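Local coordinates for invasion protein InvA (Salmonella enterica, PDB 2X49) that belongs to the export apparatus of the type III secretion system and is involved in invasion of the intestinal epithelium by the bacterium, at residues Glu216-Phe230 and Leu313-Lys325. Numbering follows the deposited sequence.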
loop_
_atom_site.group_PDB
_atom_site.type_symbol
_atom_site.label_atom_id
_atom_site.label_comp_id
_atom_site.label_asym_id
_atom_site.label_seq_id
_atom_site.Cartn_x
_atom_site.Cartn_y
_atom_site.Cartn_z
ATOM N N GLU A 216 11.169 -8.425 -8.661
ATOM C CA GLU A 216 11.808 -7.131 -8.882
ATOM C C GLU A 216 11.785 -6.768 -10.379
ATOM O O GLU A 216 11.657 -5.592 -10.786
ATOM C CB GLU A 216 13.224 -7.106 -8.292
ATOM C CG GLU A 216 13.673 -5.729 -7.959
ATOM C CD GLU A 216 12.858 -5.031 -6.839
ATOM O OE1 GLU A 216 12.039 -5.679 -6.113
ATOM O OE2 GLU A 216 13.068 -3.812 -6.658
ATOM N N HIS A 217 12.026 -7.777 -11.216
ATOM C CA HIS A 217 12.012 -7.551 -12.644
ATOM C C HIS A 217 10.618 -7.191 -13.149
ATOM O O HIS A 217 10.436 -6.351 -14.046
ATOM C CB HIS A 217 12.586 -8.738 -13.433
ATOM C CG HIS A 217 14.053 -8.958 -13.229
ATOM N ND1 HIS A 217 15.007 -8.041 -13.615
ATOM C CD2 HIS A 217 14.740 -10.019 -12.732
ATOM C CE1 HIS A 217 16.213 -8.498 -13.319
ATOM N NE2 HIS A 217 16.077 -9.710 -12.804
ATOM N N ILE A 218 9.640 -7.871 -12.581
ATOM C CA ILE A 218 8.229 -7.644 -12.943
ATOM C C ILE A 218 7.832 -6.204 -12.562
ATOM O O ILE A 218 7.230 -5.451 -13.341
ATOM C CB ILE A 218 7.249 -8.672 -12.349
ATOM C CG1 ILE A 218 7.623 -10.107 -12.777
ATOM C CG2 ILE A 218 5.824 -8.346 -12.742
ATOM C CD1 ILE A 218 7.943 -10.252 -14.226
ATOM N N ARG A 219 8.261 -5.814 -11.379
ATOM C CA ARG A 219 7.989 -4.430 -10.883
ATOM C C ARG A 219 8.552 -3.464 -11.889
ATOM O O ARG A 219 7.968 -2.447 -12.262
ATOM C CB ARG A 219 8.607 -4.164 -9.521
ATOM C CG ARG A 219 7.891 -4.781 -8.372
ATOM C CD ARG A 219 8.554 -4.379 -7.103
ATOM N NE ARG A 219 8.534 -2.936 -6.840
ATOM C CZ ARG A 219 7.666 -2.347 -6.013
ATOM N NH1 ARG A 219 6.758 -3.088 -5.339
ATOM N NH2 ARG A 219 7.722 -1.020 -5.837
ATOM N N GLY A 220 9.755 -3.768 -12.338
ATOM C CA GLY A 220 10.401 -2.893 -13.335
ATOM C C GLY A 220 9.601 -2.746 -14.643
ATOM O O GLY A 220 9.483 -1.674 -15.258
ATOM N N ALA A 221 9.073 -3.864 -15.079
ATOM C CA ALA A 221 8.301 -3.907 -16.317
ATOM C C ALA A 221 7.047 -3.068 -16.160
ATOM O O ALA A 221 6.545 -2.454 -17.092
ATOM C CB ALA A 221 7.917 -5.353 -16.720
ATOM N N MET A 222 6.572 -3.035 -14.939
ATOM C CA MET A 222 5.280 -2.404 -14.585
ATOM C C MET A 222 5.451 -0.985 -14.101
ATOM O O MET A 222 4.534 -0.384 -13.554
ATOM C CB MET A 222 4.546 -3.229 -13.509
ATOM C CG MET A 222 4.027 -4.574 -14.009
ATOM S SD MET A 222 3.092 -4.595 -15.564
ATOM C CE MET A 222 1.582 -3.807 -14.943
ATOM N N ALA A 223 6.650 -0.460 -14.278
ATOM C CA ALA A 223 7.001 0.832 -13.684
ATOM C C ALA A 223 5.957 1.966 -13.861
ATOM O O ALA A 223 5.547 2.650 -12.911
ATOM C CB ALA A 223 8.361 1.306 -14.166
ATOM N N ARG A 224 5.496 2.093 -15.089
ATOM C CA ARG A 224 4.548 3.129 -15.417
ATOM C C ARG A 224 3.304 3.016 -14.558
ATOM O O ARG A 224 2.764 3.992 -14.077
ATOM C CB ARG A 224 4.165 3.049 -16.897
ATOM C CG ARG A 224 3.007 3.905 -17.269
ATOM C CD ARG A 224 2.733 3.756 -18.758
ATOM N NE ARG A 224 1.605 4.578 -19.184
ATOM C CZ ARG A 224 1.425 5.023 -20.423
ATOM N NH1 ARG A 224 2.294 4.729 -21.391
ATOM N NH2 ARG A 224 0.369 5.763 -20.699
ATOM N N TYR A 225 2.900 1.783 -14.352
ATOM C CA TYR A 225 1.619 1.482 -13.647
ATOM C C TYR A 225 1.739 1.659 -12.148
ATOM O O TYR A 225 0.804 2.052 -11.460
ATOM C CB TYR A 225 1.121 0.088 -14.058
ATOM C CG TYR A 225 0.841 0.100 -15.542
ATOM C CD1 TYR A 225 -0.375 0.566 -16.030
ATOM C CD2 TYR A 225 1.808 -0.263 -16.457
ATOM C CE1 TYR A 225 -0.615 0.683 -17.423
ATOM C CE2 TYR A 225 1.583 -0.171 -17.828
ATOM C CZ TYR A 225 0.364 0.316 -18.313
ATOM O OH TYR A 225 0.098 0.423 -19.664
ATOM N N ILE A 226 2.930 1.370 -11.665
ATOM C CA ILE A 226 3.242 1.550 -10.251
ATOM C C ILE A 226 3.222 3.034 -9.939
ATOM O O ILE A 226 2.606 3.507 -9.000
ATOM C CB ILE A 226 4.597 0.898 -9.907
ATOM C CG1 ILE A 226 4.424 -0.628 -9.918
ATOM C CG2 ILE A 226 5.125 1.324 -8.516
ATOM C CD1 ILE A 226 5.707 -1.473 -9.911
ATOM N N CYS A 227 3.903 3.765 -10.789
ATOM C CA CYS A 227 4.050 5.174 -10.554
ATOM C C CYS A 227 2.621 5.851 -10.557
ATOM O O CYS A 227 2.252 6.614 -9.657
ATOM C CB CYS A 227 5.035 5.736 -11.568
ATOM S SG CYS A 227 5.332 7.499 -11.564
ATOM N N HIS A 228 1.867 5.509 -11.573
ATOM C CA HIS A 228 0.543 6.161 -11.818
ATOM C C HIS A 228 -0.404 5.891 -10.661
ATOM O O HIS A 228 -1.267 6.709 -10.289
ATOM C CB HIS A 228 -0.066 5.699 -13.140
ATOM C CG HIS A 228 0.410 6.486 -14.314
ATOM N ND1 HIS A 228 1.638 6.595 -14.889
ATOM C CD2 HIS A 228 -0.440 7.280 -15.057
ATOM C CE1 HIS A 228 1.510 7.460 -15.951
ATOM N NE2 HIS A 228 0.253 7.867 -16.023
ATOM N N LYS A 229 -0.212 4.742 -10.064
ATOM C CA LYS A 229 -1.048 4.327 -8.922
ATOM C C LYS A 229 -0.751 5.121 -7.665
ATOM O O LYS A 229 -1.651 5.604 -6.983
ATOM C CB LYS A 229 -0.910 2.832 -8.619
ATOM C CG LYS A 229 -2.018 2.382 -7.654
ATOM C CD LYS A 229 -1.916 0.944 -7.295
ATOM C CE LYS A 229 -2.786 0.651 -6.078
ATOM N NZ LYS A 229 -2.197 1.140 -4.807
ATOM N N PHE A 230 0.523 5.235 -7.356
ATOM C CA PHE A 230 0.957 5.894 -6.134
ATOM C C PHE A 230 0.741 7.381 -6.162
ATOM O O PHE A 230 0.492 8.012 -5.143
ATOM C CB PHE A 230 2.402 5.583 -5.765
ATOM C CG PHE A 230 2.551 4.284 -5.005
ATOM C CD1 PHE A 230 2.364 4.214 -3.656
ATOM C CD2 PHE A 230 2.956 3.141 -5.703
ATOM C CE1 PHE A 230 2.511 3.008 -2.992
ATOM C CE2 PHE A 230 3.094 1.948 -5.045
ATOM C CZ PHE A 230 2.892 1.879 -3.717
ATOM N N LEU A 313 4.611 2.241 4.860
ATOM C CA LEU A 313 5.547 3.087 4.052
ATOM C C LEU A 313 6.133 2.305 2.888
ATOM O O LEU A 313 7.054 1.513 3.064
ATOM C CB LEU A 313 6.673 3.664 4.939
ATOM C CG LEU A 313 7.667 4.623 4.305
ATOM C CD1 LEU A 313 6.965 5.773 3.569
ATOM C CD2 LEU A 313 8.567 5.169 5.418
ATOM N N GLU A 314 5.598 2.531 1.706
ATOM C CA GLU A 314 6.123 1.797 0.520
ATOM C C GLU A 314 7.427 2.458 0.036
ATOM O O GLU A 314 7.778 3.610 0.338
ATOM C CB GLU A 314 5.120 1.640 -0.577
ATOM C CG GLU A 314 3.788 1.018 -0.152
ATOM C CD GLU A 314 3.840 -0.299 0.622
ATOM O OE1 GLU A 314 4.833 -1.062 0.495
ATOM O OE2 GLU A 314 2.855 -0.594 1.358
ATOM N N VAL A 315 8.185 1.592 -0.630
ATOM C CA VAL A 315 9.535 1.927 -1.109
ATOM C C VAL A 315 9.580 1.694 -2.614
ATOM O O VAL A 315 9.364 0.603 -3.076
ATOM C CB VAL A 315 10.634 1.093 -0.387
ATOM C CG1 VAL A 315 12.004 1.615 -0.798
ATOM C CG2 VAL A 315 10.457 1.076 1.195
ATOM N N LEU A 316 9.840 2.780 -3.336
ATOM C CA LEU A 316 9.985 2.769 -4.825
ATOM C C LEU A 316 11.409 3.046 -5.240
ATOM O O LEU A 316 12.135 3.781 -4.587
ATOM C CB LEU A 316 9.056 3.801 -5.492
ATOM C CG LEU A 316 7.535 3.730 -5.211
ATOM C CD1 LEU A 316 6.710 4.649 -6.125
ATOM C CD2 LEU A 316 6.995 2.325 -5.282
ATOM N N SER A 317 11.785 2.455 -6.377
ATOM C CA SER A 317 13.071 2.763 -6.954
ATOM C C SER A 317 12.987 3.989 -7.873
ATOM O O SER A 317 11.932 4.355 -8.369
ATOM C CB SER A 317 13.622 1.571 -7.687
ATOM O OG SER A 317 12.876 1.372 -8.871
ATOM N N PHE A 318 14.133 4.602 -8.107
ATOM C CA PHE A 318 14.224 5.757 -9.007
ATOM C C PHE A 318 13.681 5.418 -10.402
ATOM O O PHE A 318 13.026 6.232 -11.062
ATOM C CB PHE A 318 15.657 6.306 -9.097
ATOM C CG PHE A 318 16.261 6.734 -7.772
ATOM C CD1 PHE A 318 15.544 7.489 -6.848
ATOM C CD2 PHE A 318 17.557 6.375 -7.438
ATOM C CE1 PHE A 318 16.143 7.897 -5.650
ATOM C CE2 PHE A 318 18.157 6.777 -6.225
ATOM C CZ PHE A 318 17.439 7.521 -5.329
ATOM N N GLY A 319 13.952 4.210 -10.868
ATOM C CA GLY A 319 13.435 3.770 -12.161
ATOM C C GLY A 319 11.930 3.601 -12.223
ATOM O O GLY A 319 11.267 3.749 -13.248
ATOM N N GLU A 320 11.392 3.245 -11.079
ATOM C CA GLU A 320 9.963 2.998 -10.947
ATOM C C GLU A 320 9.170 4.268 -11.136
ATOM O O GLU A 320 8.035 4.206 -11.586
ATOM C CB GLU A 320 9.593 2.270 -9.655
ATOM C CG GLU A 320 9.898 0.739 -9.767
ATOM C CD GLU A 320 9.786 -0.037 -8.434
ATOM O OE1 GLU A 320 9.579 0.575 -7.378
ATOM O OE2 GLU A 320 9.999 -1.278 -8.461
ATOM N N ILE A 321 9.800 5.409 -10.881
ATOM C CA ILE A 321 9.115 6.728 -11.005
ATOM C C ILE A 321 9.589 7.539 -12.230
ATOM O O ILE A 321 9.463 8.756 -12.266
ATOM C CB ILE A 321 9.195 7.589 -9.682
ATOM C CG1 ILE A 321 10.632 8.036 -9.413
ATOM C CG2 ILE A 321 8.584 6.818 -8.492
ATOM C CD1 ILE A 321 10.735 9.307 -8.605
ATOM N N ALA A 322 10.065 6.832 -13.251
ATOM C CA ALA A 322 10.556 7.464 -14.487
ATOM C C ALA A 322 9.482 8.274 -15.202
ATOM O O ALA A 322 9.754 9.285 -15.846
ATOM C CB ALA A 322 11.170 6.394 -15.433
ATOM N N ASP A 323 8.242 7.843 -15.023
ATOM C CA ASP A 323 7.099 8.483 -15.737
ATOM C C ASP A 323 6.416 9.488 -14.866
ATOM O O ASP A 323 5.329 9.976 -15.182
ATOM C CB ASP A 323 6.072 7.451 -16.240
ATOM C CG ASP A 323 6.436 6.887 -17.603
ATOM O OD1 ASP A 323 5.514 6.497 -18.359
ATOM O OD2 ASP A 323 7.645 6.852 -17.952
ATOM N N SER A 324 7.055 9.789 -13.753
ATOM C CA SER A 324 6.459 10.747 -12.830
ATOM C C SER A 324 6.437 12.126 -13.441
ATOM O O SER A 324 7.081 12.440 -14.423
ATOM C CB SER A 324 7.123 10.773 -11.461
ATOM O OG SER A 324 8.497 11.073 -11.546
ATOM N N LYS A 325 5.600 12.904 -12.803
ATOM C CA LYS A 325 5.347 14.285 -13.171
ATOM C C LYS A 325 5.854 15.097 -12.006
ATOM O O LYS A 325 7.025 15.025 -11.653
ATOM C CB LYS A 325 3.862 14.504 -13.443
ATOM C CG LYS A 325 3.463 13.908 -14.795
ATOM C CD LYS A 325 1.968 13.651 -14.910
ATOM C CE LYS A 325 1.601 13.449 -16.384
ATOM N NZ LYS A 325 0.141 13.199 -16.615
HETATM O O HOH W 1 12.616 -1.782 -8.831
#
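Arg219 and Glu320 form a side-on salt bridge between helix 211-221 and the turn that follows strand 314-317. Along Arg219, CB already lies 3.4 Å from Glu320 OE2, and CG and CD run on past the same oxygen. The chain then bends at chi3 (62°), which turns Arg219 NE onto Glu320 OE2 at 2.7 Å, while Arg219 NH2 donates an almost straight bond of 2.9 Å to Glu320 OE1. Both oxygens lie close to the guanidinium plane, whose edge also meets Leu316 CD2, yet the carboxylate is tilted 44° against it. Ser317 N reaches OE1 from the face opposite NH2, so strand end and helix together fix the carboxylate's rotation. A water donates to both Glu320 OE2 and Glu216 OE2, the latter itself paired with Arg299; the donated protons and the arginines probably ease the proximity of the two acids.

Beyond the break at Met222, helix 223-231 packs apolar groups on the strand. Leu316 CD2 lies 3.9 Å from Ile226 CG2 and touches Phe230 obliquely, while Glu314 CG meets the ring edge at CE1; the Glu314 carboxylate turns away to Arg188 and Lys303. Cys227 SG, anti to its backbone N (chi1 176°), reaches the Ile321-Ser324 beta turn, 3.6 Å from Ser324 N, and also binds a mercury ion. Within that turn, Ser324 OG donates to Ile321 O.

The contact thus sets a broken helix against strand 314-317, an edge of the parallel four-stranded sheet in this C-terminal domain, with the ST motif of Ser317 and Glu320 at the strand's end.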